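Local coordinates for protein coproheme decarboxylase (Thermus thermophilus, PDB 1VDH) that catalyses the peroxide-dependent oxidative decarboxylation of coproheme to heme b, the last step of coproporphyrin-dependent heme synthesis, as a homopentamer, at residues Glu50-Glu53 with Leu54-Gly58; Pro85-Glu88 with Ala89-Arg92; Thr175-Lys178 with Tyr179-Glu182; Asp206-Gln209 with Phe210-Val214. All coordinates share one frame; numbering follows the deposited sequence.

Interaction 1: Glu50-Glu53 with Leu54-Gly58; sequences EWRE and LEEAG
The C-terminal turns of helix 34-56 close in a Schellman motif. Four i to i+4 bonds run through it, their carbonyls supplied by Glu50-Glu53 and their amides by Leu54-Ala57. Leu54 N donates to Glu50 O, Glu55 N to Trp51 O at 2.9 Å, and Glu56 N to Arg52 O at 2.9 Å. The final bond, Ala57 N to Glu53 O at 3.0 Å, is more bent, with an N-H...O angle of 137°. Gly58 then takes a positive phi of 76°, and its N turns back to Glu55 O at 3.0 Å.

Among the side chains, Arg52 and Glu56 lie side by side and point the same way. Their touch is aliphatic against carboxylate, Arg52 CG to Glu56 OE1 at 3.9 Å; the charged atoms Arg52 NE and Glu56 OE1 stay 5.5 Å apart, so any attraction is probably modest. Glu56 CG, anti to its own carbonyl carbon (chi1 -64°), is brought back over the preceding turn to 3.2 Å from Arg52 O. Glu55 reaches off the helix to Lys138, Ser61 and Tyr62 N, while the Trp51 indole meets Arg80 in a cation-pi contact. Positive-phi glycine with bonds folding back into the last turn is the classical Schellman C-cap, here leading from helix 34-56 toward strand 61-67.

Interaction 2: Pro85-Glu88 with Ala89-Arg92; sequences PLLE and AEAR
The guanidinium of Arg92 and the carboxylate of Glu88 are joined through one water. That water lies at the edge of the guanidinium, in its plane, where it accepts from Arg92 NH1 at 2.8 Å and donates to Glu88 OE1 at 2.9 Å. The charged groups themselves do not touch, Glu88 OE1 and Arg92 NH1 being 4.9 Å apart. The Leu87 and Glu90 side chains run obliquely to each other, Leu87 CD2 touching Glu90 OE2 at 3.8 Å. A second water lies 2.9 Å from Glu90 OE2 and is also close to Leu87 O.

Torsions set these groups apart. Glu88 CG stands opposite its backbone N (chi1 -179°), and the extended chain carries the acid outward. Arg92 CG instead lies opposite the carbonyl carbon, which places it 3.2 Å from Glu88 O, and bends at chi2 and chi3 swing the guanidinium toward the water. Beneath the side chains run regular helical bonds, among them Ala91 N to Leu87 O and Arg92 N to Glu88 O at 2.9 Å.

Leu87 also packs on Gln66 of the second subunit. At the buried Glu90, a salt bridge from Arg104 and the backbone N-H of Gly69 of the second subunit grip OE1, with water close to OE2, which would probably favour the ionised form of the acid. The other water links Glu88 only indirectly to Arg92, whose direct ionic partner is Glu50 of helix 34-56.

Interaction 3: Thr175-Lys178 with Tyr179-Glu182; sequences TGRK and YQGE
Lys178 lays its aliphatic chain alongside the ring of Tyr179, the two side chains pointing the same way. Lys178 CG comes obliquely to within 3.5 Å of Tyr179 CD1, and Lys178 CD follows at 3.9 Å from Tyr179 CE1. The lysine reaches this place because its CG sits between the backbone N and the carbonyl carbon (chi1 71°), and further bends at chi3 and chi4 curl the ammonium back over the turn. There Lys178 NZ donates to Thr175 O at 3.2 Å, on a lone pair in the carbonyl plane. At the edge of the ring, near its plane, lie Gly176 CA and Thr175 O. Helix 162-177 here gives way to a type I beta turn from Arg177 to Gln180, closed by Gln180 N to Arg177 O at 3.2 Å; Tyr179 N donates to Gly176 O at 3.1 Å. Arg177 and Gln180 run side by side, with guanidinium and amide planes nearly perpendicular (89°), and Arg177 CG is 4.0 Å from Gln180 NE2. Glu216 of helix 207-217 receives both polar ends, a salt bridge from Lys178 NZ and a hydrogen bond with Tyr179 OH, while Thr175 OG1 bonds to Asp220.

Interaction 4: Asp206-Gln209 with Phe210-Val214; sequences DPVQ and FKKIV
Hydrogen bonding across the first turns of helix 207-217 begins weakly at Pro207 O, which takes two weak bonds, from Phe210 N at 3.0 Å and from Lys211 N at 3.5 Å. Regular helical bonding follows, with Lys212 N donating to Val208 O at 3.0 Å, and Ile213 N to Gln209 O at an N-H...O angle of 169°. Ahead of them Asp206 is the N-cap. Its OD1 accepts from Val208 N at 3.0 Å, the donor standing above the carboxylate plane, and its backbone O takes Gln209 N.

The apolar contacts lie on two sides of the helix. Phe210 folds back over the first turn, its CG anti to the carbonyl carbon (chi1 -60°), so that ring atom CD1 comes to 3.5 Å from Pro207 CA and also meets Pro207 CB. Pro207 and Phe210 together pack against Tyr141 of strand 141-152. Val208 and Lys212 run side by side, with Val208 CG1 4.0 Å from Lys212 CG; the bends at chi2 and chi3 then lead the lysine away from the turn.

Charge is settled across the subunit boundary. Lys211 NZ bridges to Glu113 and Glu13 of the third subunit, and Lys212 NZ to the same Glu13. Lys212 thus packs locally through its CG, whereas both lysine ammonium groups serve the subunit interface. Two lysines sharing one glutamate of a neighbouring copy would probably hold that acid ionised, while the Asp206 carboxylate probably offsets the partial positive charge of the N-H groups at the helix start, which in turn would favour its ionised form.

In the fold
The four contacts form two pairs, interaction 2 lying on the opposite side of the chain's centre from interactions 3 and 4. Interactions 1 and 2 join helices 34-56 and 83-95: Glu50 OE2 meets Arg92 NH1 at 3.0 Å, and Trp51 NE1 lies 3.7 Å from Ala89 CB. Interactions 3 and 4 touch where Tyr179 CD1 reaches Ile213 CG1 at 3.5 Å. Between pairs the centres are 30 to 34 Å apart. Only the second pair approaches the predicted coproheme site: the side chain of Gln180 is about 5 Å from that of Arg131, and that of Ile213 about 6 Å from that of Gln185. Interactions 2 and 4 both also face neighbouring subunits of the pentamer.

Interaction 1: Glu50-Glu53 with Leu54-Gly58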
loop_
_atom_site.group_PDB
_atom_site.type_symbol
_atom_site.label_atom_id
_atom_site.label_comp_id
_atom_site.label_asym_id
_atom_site.label_seq_id
_atom_site.Cartn_x
_atom_site.Cartn_y
_atom_site.Cartn_z
ATOM N N GLU A 50 34.600 -0.476 -14.784
ATOM C CA GLU A 50 34.445 -1.894 -15.103
ATOM C C GLU A 50 33.263 -2.088 -16.051
ATOM O O GLU A 50 33.348 -2.849 -17.015
ATOM C CB GLU A 50 34.228 -2.717 -13.826
ATOM C CG GLU A 50 35.445 -2.765 -12.904
ATOM C CD GLU A 50 35.193 -3.520 -11.605
ATOM O OE1 GLU A 50 35.902 -3.233 -10.621
ATOM O OE2 GLU A 50 34.299 -4.395 -11.560
ATOM N N TRP A 51 32.162 -1.392 -15.775
ATOM C CA TRP A 51 30.967 -1.481 -16.612
ATOM C C TRP A 51 31.287 -0.917 -18.001
ATOM O O TRP A 51 30.875 -1.468 -19.022
ATOM C CB TRP A 51 29.815 -0.691 -15.974
ATOM C CG TRP A 51 29.393 -1.186 -14.610
ATOM C CD1 TRP A 51 29.769 -2.355 -14.001
ATOM C CD2 TRP A 51 28.491 -0.536 -13.705
ATOM N NE1 TRP A 51 29.152 -2.472 -12.778
ATOM C CE2 TRP A 51 28.362 -1.371 -12.571
ATOM C CE3 TRP A 51 27.777 0.671 -13.742
ATOM C CZ2 TRP A 51 27.547 -1.036 -11.482
ATOM C CZ3 TRP A 51 26.965 1.004 -12.657
ATOM C CH2 TRP A 51 26.858 0.151 -11.544
ATOM N N ARG A 52 32.061 0.164 -18.023
ATOM C CA ARG A 52 32.469 0.818 -19.262
ATOM C C ARG A 52 33.291 -0.142 -20.131
ATOM O O ARG A 52 32.999 -0.323 -21.310
ATOM C CB ARG A 52 33.293 2.064 -18.931
ATOM C CG ARG A 52 33.552 2.989 -20.105
ATOM C CD ARG A 52 34.577 4.074 -19.761
ATOM N NE ARG A 52 34.314 4.735 -18.482
ATOM C CZ ARG A 52 33.281 5.537 -18.236
ATOM N NH1 ARG A 52 32.389 5.793 -19.186
ATOM N NH2 ARG A 52 33.143 6.090 -17.037
ATOM N N GLU A 53 34.294 -0.778 -19.529
ATOM C CA GLU A 53 35.158 -1.719 -20.241
ATOM C C GLU A 53 34.364 -2.904 -20.783
ATOM O O GLU A 53 34.598 -3.373 -21.895
ATOM C CB GLU A 53 36.287 -2.198 -19.324
ATOM C CG GLU A 53 37.235 -1.076 -18.902
ATOM C CD GLU A 53 38.279 -1.507 -17.877
ATOM O OE1 GLU A 53 39.248 -0.742 -17.672
ATOM O OE2 GLU A 53 38.134 -2.593 -17.268
ATOM N N LEU A 54 33.402 -3.359 -19.992
ATOM C CA LEU A 54 32.536 -4.472 -20.360
ATOM C C LEU A 54 31.665 -4.064 -21.567
ATOM O O LEU A 54 31.435 -4.851 -22.493
ATOM C CB LEU A 54 31.699 -4.825 -19.128
ATOM C CG LEU A 54 30.626 -5.898 -19.050
ATOM C CD1 LEU A 54 30.526 -6.378 -17.607
ATOM C CD2 LEU A 54 29.303 -5.323 -19.511
ATOM N N GLU A 55 31.227 -2.810 -21.572
ATOM C CA GLU A 55 30.409 -2.285 -22.661
ATOM C C GLU A 55 31.264 -2.177 -23.926
ATOM O O GLU A 55 30.819 -2.530 -25.016
ATOM C CB GLU A 55 29.844 -0.918 -22.278
ATOM C CG GLU A 55 28.908 -0.312 -23.308
ATOM C CD GLU A 55 28.338 1.008 -22.845
ATOM O OE1 GLU A 55 29.077 2.014 -22.861
ATOM O OE2 GLU A 55 27.158 1.043 -22.451
ATOM N N GLU A 56 32.500 -1.709 -23.769
ATOM C CA GLU A 56 33.414 -1.584 -24.901
ATOM C C GLU A 56 33.720 -2.963 -25.495
ATOM O O GLU A 56 33.935 -3.095 -26.700
ATOM C CB GLU A 56 34.708 -0.889 -24.468
ATOM C CG GLU A 56 34.497 0.555 -24.015
ATOM C CD GLU A 56 35.771 1.233 -23.520
ATOM O OE1 GLU A 56 35.749 2.468 -23.332
ATOM O OE2 GLU A 56 36.793 0.538 -23.316
ATOM N N ALA A 57 33.696 -3.990 -24.649
ATOM C CA ALA A 57 33.958 -5.362 -25.082
ATOM C C ALA A 57 32.713 -6.037 -25.667
ATOM O O ALA A 57 32.780 -7.181 -26.127
ATOM C CB ALA A 57 34.503 -6.185 -23.916
ATOM N N GLY A 58 31.585 -5.329 -25.651
ATOM C CA GLY A 58 30.344 -5.880 -26.177
ATOM C C GLY A 58 29.682 -6.897 -25.259
ATOM O O GLY A 58 28.836 -7.677 -25.699
#

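Interaction 2: Pro85-Glu88 with Ala89-Arg92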
loop_
_atom_site.group_PDB
_atom_site.type_symbol
_atom_site.label_atom_id
_atom_site.label_comp_id
_atom_site.label_asym_id
_atom_site.label_seq_id
_atom_site.Cartn_x
_atom_site.Cartn_y
_atom_site.Cartn_z
ATOM N N PRO A 85 26.000 -11.767 -14.014
ATOM C CA PRO A 85 26.737 -10.499 -14.100
ATOM C C PRO A 85 25.934 -9.340 -13.492
ATOM O O PRO A 85 26.512 -8.365 -13.018
ATOM C CB PRO A 85 26.923 -10.311 -15.608
ATOM C CG PRO A 85 26.942 -11.712 -16.134
ATOM C CD PRO A 85 25.836 -12.367 -15.352
ATOM N N LEU A 86 24.606 -9.445 -13.507
ATOM C CA LEU A 86 23.755 -8.396 -12.932
ATOM C C LEU A 86 23.810 -8.451 -11.412
ATOM O O LEU A 86 23.927 -7.419 -10.748
ATOM C CB LEU A 86 22.309 -8.532 -13.411
ATOM C CG LEU A 86 22.073 -8.210 -14.888
ATOM C CD1 LEU A 86 20.614 -8.433 -15.232
ATOM C CD2 LEU A 86 22.485 -6.775 -15.176
ATOM N N LEU A 87 23.712 -9.660 -10.868
ATOM C CA LEU A 87 23.787 -9.861 -9.423
ATOM C C LEU A 87 25.130 -9.326 -8.928
ATOM O O LEU A 87 25.224 -8.760 -7.838
ATOM C CB LEU A 87 23.678 -11.351 -9.089
ATOM C CG LEU A 87 22.297 -11.990 -9.205
ATOM C CD1 LEU A 87 22.427 -13.504 -9.093
ATOM C CD2 LEU A 87 21.380 -11.440 -8.108
ATOM N N GLU A 88 26.165 -9.518 -9.742
ATOM C CA GLU A 88 27.510 -9.059 -9.423
ATOM C C GLU A 88 27.587 -7.532 -9.402
ATOM O O GLU A 88 28.093 -6.951 -8.445
ATOM C CB GLU A 88 28.510 -9.619 -10.435
ATOM C CG GLU A 88 29.956 -9.213 -10.186
ATOM C CD GLU A 88 30.873 -9.581 -11.340
ATOM O OE1 GLU A 88 31.729 -8.746 -11.708
ATOM O OE2 GLU A 88 30.738 -10.700 -11.883
ATOM N N ALA A 89 27.074 -6.890 -10.451
ATOM C CA ALA A 89 27.086 -5.429 -10.550
ATOM C C ALA A 89 26.286 -4.809 -9.407
ATOM O O ALA A 89 26.687 -3.802 -8.814
ATOM C CB ALA A 89 26.515 -4.986 -11.901
ATOM N N GLU A 90 25.165 -5.449 -9.095
ATOM C CA GLU A 90 24.263 -5.028 -8.041
ATOM C C GLU A 90 24.910 -5.145 -6.657
ATOM O O GLU A 90 24.803 -4.235 -5.831
ATOM C CB GLU A 90 23.002 -5.884 -8.121
ATOM C CG GLU A 90 21.993 -5.660 -7.036
ATOM C CD GLU A 90 20.778 -6.538 -7.219
ATOM O OE1 GLU A 90 19.690 -5.985 -7.452
ATOM O OE2 GLU A 90 20.916 -7.779 -7.150
ATOM N N ALA A 91 25.578 -6.269 -6.411
ATOM C CA ALA A 91 26.244 -6.499 -5.133
ATOM C C ALA A 91 27.435 -5.551 -4.976
ATOM O O ALA A 91 27.647 -4.989 -3.907
ATOM C CB ALA A 91 26.697 -7.949 -5.024
ATOM N N ARG A 92 28.193 -5.369 -6.054
ATOM C CA ARG A 92 29.355 -4.480 -6.042
ATOM C C ARG A 92 28.963 -3.046 -5.693
ATOM O O ARG A 92 29.650 -2.378 -4.920
ATOM C CB ARG A 92 30.071 -4.512 -7.393
ATOM C CG ARG A 92 30.917 -5.756 -7.632
ATOM C CD ARG A 92 32.110 -5.812 -6.685
ATOM N NE ARG A 92 33.006 -4.665 -6.846
ATOM C CZ ARG A 92 33.873 -4.519 -7.845
ATOM N NH1 ARG A 92 33.971 -5.446 -8.789
ATOM N NH2 ARG A 92 34.650 -3.445 -7.901
HETATM O O HOH W 1 23.199 -9.016 -5.961
HETATM O O HOH W 2 33.042 -7.998 -9.252
#

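Interaction 3: Thr175-Lys178 with Tyr179-Glu182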
loop_
_atom_site.group_PDB
_atom_site.type_symbol
_atom_site.label_atom_id
_atom_site.label_comp_id
_atom_site.label_asym_id
_atom_site.label_seq_id
_atom_site.Cartn_x
_atom_site.Cartn_y
_atom_site.Cartn_z
ATOM N N THR A 175 1.286 3.803 -34.740
ATOM C CA THR A 175 1.187 5.030 -33.956
ATOM C C THR A 175 2.559 5.514 -33.499
ATOM O O THR A 175 2.849 6.712 -33.553
ATOM C CB THR A 175 0.279 4.831 -32.720
ATOM O OG1 THR A 175 -1.058 4.562 -33.155
ATOM C CG2 THR A 175 0.276 6.077 -31.839
ATOM N N GLY A 176 3.407 4.570 -33.094
ATOM C CA GLY A 176 4.739 4.904 -32.623
ATOM C C GLY A 176 5.784 5.163 -33.697
ATOM O O GLY A 176 6.890 5.611 -33.384
ATOM N N ARG A 177 5.443 4.899 -34.956
ATOM C CA ARG A 177 6.379 5.107 -36.057
ATOM C C ARG A 177 6.740 6.575 -36.248
ATOM O O ARG A 177 7.884 6.895 -36.574
ATOM C CB ARG A 177 5.831 4.503 -37.358
ATOM C CG ARG A 177 6.696 4.752 -38.596
ATOM C CD ARG A 177 6.479 3.691 -39.683
ATOM N NE ARG A 177 5.076 3.536 -40.074
ATOM C CZ ARG A 177 4.302 2.519 -39.704
ATOM N NH1 ARG A 177 4.789 1.554 -38.931
ATOM N NH2 ARG A 177 3.038 2.462 -40.105
ATOM N N LYS A 178 5.781 7.470 -36.015
ATOM C CA LYS A 178 6.044 8.899 -36.169
ATOM C C LYS A 178 7.000 9.409 -35.092
ATOM O O LYS A 178 7.544 10.505 -35.212
ATOM C CB LYS A 178 4.742 9.715 -36.149
ATOM C CG LYS A 178 4.064 9.806 -34.788
ATOM C CD LYS A 178 2.882 10.776 -34.806
ATOM C CE LYS A 178 1.718 10.227 -35.615
ATOM N NZ LYS A 178 1.180 8.972 -35.017
ATOM N N TYR A 179 7.198 8.612 -34.042
ATOM C CA TYR A 179 8.096 8.989 -32.951
ATOM C C TYR A 179 9.487 8.371 -33.062
ATOM O O TYR A 179 10.366 8.708 -32.268
ATOM C CB TYR A 179 7.485 8.630 -31.589
ATOM C CG TYR A 179 6.263 9.443 -31.233
ATOM C CD1 TYR A 179 4.984 8.950 -31.470
ATOM C CD2 TYR A 179 6.388 10.722 -30.692
ATOM C CE1 TYR A 179 3.849 9.716 -31.180
ATOM C CE2 TYR A 179 5.266 11.497 -30.400
ATOM C CZ TYR A 179 4.004 10.990 -30.648
ATOM O OH TYR A 179 2.903 11.766 -30.380
ATOM N N GLN A 180 9.688 7.495 -34.047
ATOM C CA GLN A 180 10.977 6.822 -34.254
ATOM C C GLN A 180 12.175 7.756 -34.286
ATOM O O GLN A 180 13.228 7.448 -33.727
ATOM C CB GLN A 180 10.984 6.026 -35.561
ATOM C CG GLN A 180 10.347 4.665 -35.495
ATOM C CD GLN A 180 10.790 3.781 -36.644
ATOM O OE1 GLN A 180 11.341 2.702 -36.432
ATOM N NE2 GLN A 180 10.578 4.250 -37.869
ATOM N N GLY A 181 12.012 8.885 -34.963
ATOM C CA GLY A 181 13.096 9.842 -35.081
ATOM C C GLY A 181 13.541 10.502 -33.792
ATOM O O GLY A 181 14.679 10.958 -33.699
ATOM N N GLU A 182 12.660 10.542 -32.794
ATOM C CA GLU A 182 12.975 11.180 -31.520
ATOM C C GLU A 182 12.968 10.258 -30.302
ATOM O O GLU A 182 13.512 10.609 -29.257
ATOM C CB GLU A 182 12.003 12.338 -31.261
ATOM C CG GLU A 182 12.078 13.485 -32.274
ATOM C CD GLU A 182 13.379 14.272 -32.208
ATOM O OE1 GLU A 182 13.717 14.939 -33.207
ATOM O OE2 GLU A 182 14.062 14.241 -31.163
#

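Interaction 4: Asp206-Gln209 with Phe210-Val214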
loop_
_atom_site.group_PDB
_atom_site.type_symbol
_atom_site.label_atom_id
_atom_site.label_comp_id
_atom_site.label_asym_id
_atom_site.label_seq_id
_atom_site.Cartn_x
_atom_site.Cartn_y
_atom_site.Cartn_z
ATOM N N ASP A 206 14.477 14.868 -25.395
ATOM C CA ASP A 206 13.476 15.763 -24.822
ATOM C C ASP A 206 12.439 14.921 -24.083
ATOM O O ASP A 206 11.746 14.111 -24.694
ATOM C CB ASP A 206 12.801 16.569 -25.945
ATOM C CG ASP A 206 11.855 17.657 -25.427
ATOM O OD1 ASP A 206 11.542 17.698 -24.218
ATOM O OD2 ASP A 206 11.411 18.482 -26.252
ATOM N N PRO A 207 12.316 15.113 -22.756
ATOM C CA PRO A 207 11.350 14.353 -21.958
ATOM C C PRO A 207 9.905 14.561 -22.410
ATOM O O PRO A 207 9.057 13.704 -22.192
ATOM C CB PRO A 207 11.605 14.857 -20.529
ATOM C CG PRO A 207 12.139 16.232 -20.730
ATOM C CD PRO A 207 13.059 16.067 -21.913
ATOM N N VAL A 208 9.640 15.676 -23.087
ATOM C CA VAL A 208 8.295 15.955 -23.580
ATOM C C VAL A 208 7.895 14.908 -24.620
ATOM O O VAL A 208 6.718 14.585 -24.755
ATOM C CB VAL A 208 8.187 17.386 -24.160
ATOM C CG1 VAL A 208 6.838 17.602 -24.837
ATOM C CG2 VAL A 208 8.359 18.401 -23.040
ATOM N N GLN A 209 8.877 14.349 -25.327
ATOM C CA GLN A 209 8.583 13.317 -26.320
ATOM C C GLN A 209 7.974 12.094 -25.635
ATOM O O GLN A 209 7.112 11.425 -26.208
ATOM C CB GLN A 209 9.836 12.952 -27.120
ATOM C CG GLN A 209 10.241 14.019 -28.141
ATOM C CD GLN A 209 9.267 14.107 -29.310
ATOM O OE1 GLN A 209 8.960 13.102 -29.951
ATOM N NE2 GLN A 209 8.771 15.309 -29.584
ATOM N N PHE A 210 8.405 11.820 -24.401
ATOM C CA PHE A 210 7.850 10.703 -23.630
ATOM C C PHE A 210 6.361 10.975 -23.397
ATOM O O PHE A 210 5.519 10.079 -23.529
ATOM C CB PHE A 210 8.516 10.594 -22.257
ATOM C CG PHE A 210 10.002 10.367 -22.301
ATOM C CD1 PHE A 210 10.820 10.925 -21.324
ATOM C CD2 PHE A 210 10.579 9.565 -23.282
ATOM C CE1 PHE A 210 12.193 10.687 -21.313
ATOM C CE2 PHE A 210 11.954 9.320 -23.282
ATOM C CZ PHE A 210 12.762 9.878 -22.298
ATOM N N LYS A 211 6.054 12.216 -23.021
ATOM C CA LYS A 211 4.679 12.630 -22.749
ATOM C C LYS A 211 3.776 12.505 -23.977
ATOM O O LYS A 211 2.665 11.976 -23.893
ATOM C CB LYS A 211 4.657 14.071 -22.230
ATOM C CG LYS A 211 3.269 14.579 -21.857
ATOM C CD LYS A 211 3.314 16.048 -21.473
ATOM C CE LYS A 211 1.935 16.563 -21.090
ATOM N NZ LYS A 211 0.979 16.497 -22.224
ATOM N N LYS A 212 4.273 12.962 -25.123
ATOM C CA LYS A 212 3.494 12.904 -26.354
ATOM C C LYS A 212 3.229 11.467 -26.810
ATOM O O LYS A 212 2.093 11.115 -27.113
ATOM C CB LYS A 212 4.191 13.688 -27.475
ATOM C CG LYS A 212 4.721 15.056 -27.056
ATOM C CD LYS A 212 4.229 16.197 -27.935
ATOM C CE LYS A 212 2.757 16.499 -27.672
ATOM N NZ LYS A 212 2.341 17.842 -28.180
ATOM N N ILE A 213 4.260 10.626 -26.811
ATOM C CA ILE A 213 4.088 9.247 -27.265
ATOM C C ILE A 213 3.235 8.388 -26.327
ATOM O O ILE A 213 2.358 7.655 -26.785
ATOM C CB ILE A 213 5.452 8.556 -27.584
ATOM C CG1 ILE A 213 5.221 7.257 -28.368
ATOM C CG2 ILE A 213 6.253 8.290 -26.298
ATOM C CD1 ILE A 213 6.502 6.532 -28.755
ATOM N N VAL A 214 3.450 8.507 -25.020
ATOM C CA VAL A 214 2.675 7.716 -24.063
ATOM C C VAL A 214 1.199 8.123 -24.091
ATOM O O VAL A 214 0.318 7.267 -24.103
ATOM C CB VAL A 214 3.264 7.819 -22.637
ATOM C CG1 VAL A 214 2.345 7.138 -21.615
ATOM C CG2 VAL A 214 4.641 7.164 -22.606
#